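Hydrogenase/urease maturation factor HypB (Helicobacter pylori, PDB 4LPS) binds and slowly hydrolyses GTP and binds nickel or zinc, serving nickel insertion during maturation of [NiFe]-hydrogenase and also the maturation of urease. Local coordinates at residues N50-P55 with I134-N139. Residues are numbered along the deposited sequence; the frame is centred on the assembly and turned at random.
Sequences NFMSSP and IENVGN. With MG (magnesium ion), chain C; PO4 (phosphate ion), chain E.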
loop_
_atom_site.group_PDB
_atom_site.type_symbol
_atom_site.label_atom_id
_atom_site.label_comp_id
_atom_site.label_asym_id
_atom_site.label_seq_id
_atom_site.Cartn_x
_atom_site.Cartn_y
_atom_site.Cartn_z
ATOM N N ASN A 50 -4.012 -0.931 0.273
ATOM C CA ASN A 50 -3.378 -1.206 -1.010
ATOM C C ASN A 50 -2.236 -0.227 -1.265
ATOM O O ASN A 50 -2.468 0.958 -1.520
ATOM C CB ASN A 50 -4.418 -1.136 -2.135
ATOM C CG ASN A 50 -3.801 -1.232 -3.513
ATOM O OD1 ASN A 50 -2.823 -1.948 -3.722
ATOM N ND2 ASN A 50 -4.378 -0.509 -4.468
ATOM N N PHE A 51 -1.004 -0.719 -1.176
ATOM C CA PHE A 51 0.171 0.130 -1.355
ATOM C C PHE A 51 0.699 0.080 -2.784
ATOM O O PHE A 51 1.010 -0.990 -3.307
ATOM C CB PHE A 51 1.272 -0.267 -0.372
ATOM C CG PHE A 51 1.012 0.183 1.035
ATOM C CD1 PHE A 51 1.325 1.477 1.434
ATOM C CD2 PHE A 51 0.452 -0.683 1.962
ATOM C CE1 PHE A 51 1.081 1.897 2.735
ATOM C CE2 PHE A 51 0.208 -0.272 3.263
ATOM C CZ PHE A 51 0.524 1.018 3.651
ATOM N N MET A 52 0.803 1.252 -3.404
ATOM C CA MET A 52 1.275 1.361 -4.774
ATOM C C MET A 52 2.457 2.315 -4.864
ATOM O O MET A 52 2.524 3.300 -4.129
ATOM C CB MET A 52 0.133 1.828 -5.674
ATOM C CG MET A 52 -0.951 0.777 -5.863
ATOM S SD MET A 52 -2.413 1.443 -6.672
ATOM C CE MET A 52 -2.929 2.656 -5.455
ATOM N N SER A 53 3.402 1.996 -5.744
ATOM C CA SER A 53 4.569 2.843 -5.965
ATOM C C SER A 53 5.344 2.351 -7.176
ATOM O O SER A 53 5.005 1.323 -7.759
ATOM C CB SER A 53 5.482 2.851 -4.738
ATOM O OG SER A 53 6.284 1.684 -4.706
ATOM N N SER A 54 6.397 3.077 -7.534
ATOM C CA SER A 54 7.373 2.582 -8.492
ATOM C C SER A 54 8.108 1.398 -7.881
ATOM O O SER A 54 8.094 1.225 -6.660
ATOM C CB SER A 54 8.373 3.675 -8.876
ATOM O OG SER A 54 7.724 4.839 -9.345
ATOM N N PRO A 55 8.727 0.556 -8.722
ATOM C CA PRO A 55 9.634 -0.442 -8.146
ATOM C C PRO A 55 10.711 0.216 -7.281
ATOM O O PRO A 55 11.318 1.203 -7.710
ATOM C CB PRO A 55 10.252 -1.113 -9.379
ATOM C CG PRO A 55 9.256 -0.878 -10.477
ATOM C CD PRO A 55 8.659 0.467 -10.191
ATOM N N ILE A 134 -2.088 -5.210 0.990
ATOM C CA ILE A 134 -1.740 -5.565 -0.375
ATOM C C ILE A 134 -0.563 -4.719 -0.844
ATOM O O ILE A 134 -0.670 -3.491 -0.922
ATOM C CB ILE A 134 -2.941 -5.369 -1.330
ATOM C CG1 ILE A 134 -4.118 -6.243 -0.888
ATOM C CG2 ILE A 134 -2.555 -5.683 -2.767
ATOM C CD1 ILE A 134 -5.424 -5.908 -1.577
ATOM N N GLU A 135 0.566 -5.362 -1.125
ATOM C CA GLU A 135 1.668 -4.665 -1.777
ATOM C C GLU A 135 1.597 -4.920 -3.273
ATOM O O GLU A 135 1.867 -6.025 -3.744
ATOM C CB GLU A 135 3.031 -5.087 -1.215
ATOM C CG GLU A 135 4.170 -4.229 -1.774
ATOM C CD GLU A 135 5.553 -4.686 -1.358
ATOM O OE1 GLU A 135 6.455 -4.710 -2.222
ATOM O OE2 GLU A 135 5.745 -5.019 -0.171
ATOM N N ASN A 136 1.202 -3.891 -4.012
ATOM C CA ASN A 136 0.978 -4.024 -5.441
ATOM C C ASN A 136 2.274 -4.144 -6.234
ATOM O O ASN A 136 3.360 -3.864 -5.722
ATOM C CB ASN A 136 0.165 -2.837 -5.956
ATOM C CG ASN A 136 -0.895 -3.249 -6.954
ATOM O OD1 ASN A 136 -0.611 -3.969 -7.913
ATOM N ND2 ASN A 136 -2.128 -2.802 -6.731
ATOM N N VAL A 137 2.143 -4.592 -7.480
ATOM C CA VAL A 137 3.248 -4.626 -8.431
ATOM C C VAL A 137 3.874 -3.242 -8.571
ATOM O O VAL A 137 3.159 -2.238 -8.647
ATOM C CB VAL A 137 2.778 -5.120 -9.814
ATOM C CG1 VAL A 137 3.933 -5.139 -10.807
ATOM C CG2 VAL A 137 2.150 -6.504 -9.693
ATOM N N GLY A 138 5.204 -3.184 -8.580
ATOM C CA GLY A 138 5.892 -1.926 -8.806
ATOM C C GLY A 138 5.530 -1.345 -10.160
ATOM O O GLY A 138 5.885 -1.903 -11.202
ATOM N N ASN A 139 4.824 -0.217 -10.127
ATOM C CA ASN A 139 4.250 0.410 -11.315
ATOM C C ASN A 139 3.485 1.660 -10.889
ATOM O O ASN A 139 2.596 1.584 -10.038
ATOM C CB ASN A 139 3.333 -0.572 -12.053
ATOM C CG ASN A 139 2.835 -0.030 -13.383
ATOM O OD1 ASN A 139 3.101 1.114 -13.747
ATOM N ND2 ASN A 139 2.130 -0.869 -14.129
HETATM MG MG MG C . 8.831 -4.989 -2.673
HETATM P P PO4 E . 8.435 -3.917 -6.088
HETATM O O1 PO4 E . 7.139 -4.591 -6.463
HETATM O O2 PO4 E . 8.895 -4.455 -4.758
HETATM O O3 PO4 E . 9.475 -4.210 -7.139
HETATM O O4 PO4 E . 8.215 -2.431 -5.991
HETATM O O HOH W 1 2.163 0.121 -7.861
HETATM O O HOH W 2 11.069 -5.195 -2.944
#
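Phe51 and Ile134 meet near the C-terminal ends of two paired parallel strands, 47-52 and 131-135, in the central sheet of this SIMIBI-class GTPase; the first runs on through Ser53-Pro55 into the P-loop. The Phe51 N–Ile134 O hydrogen bond is short, 2.8 Å, and almost straight at 171°. Phe51 O in turn accepts one from Asn136 N, so Phe51 is held at both N and O by residues two apart. On the sheet face of Asn50 and Ile134 the packing is close. Asn50 has CG anti to its backbone N (chi1 172°), and its OD1 accepts a hydrogen bond of 3.2 Å from Asn136 ND2. The same OD1 lies 3.9 Å from Ile134 CG2. The two amide planes are turned 51° apart, and ND2 approaches OD1 from slightly outside the carbonyl plane. The other ends of this buried amide pair are also satisfied: Asn50 ND2 donates to Asn153 OD1, while Asn136 OD1 receives Val137 N on a lone pair and Leu108 N as well. Met52 runs alongside Asn136, its CG 3.8 Å from Asn136 CB.

Beyond the strands the two segments part around water 1, which accepts from Ser53 N. They meet again where Asn139 N donates to Ser53 O. This end is more solvent-exposed but locally tight: the bare CA of Gly138 lies close against Pro55, leaving no room for a side chain, and Pro55 CG is 3.6 Å from Gly138 O.

The opposite face, that of Phe51 and Glu135, leads to the nucleotide site. Glu135, extended beyond CG, touches the bound GDP, and its OE1 binds the magnesium ion at 2.4 Å, alongside Thr60 and Asp86. A phosphate ion, probably from the crystallisation liquor, binds the metal through O2 at 2.1 Å, and its O1 takes a weak hydrogen bond from Gly138 N at 3.2 Å.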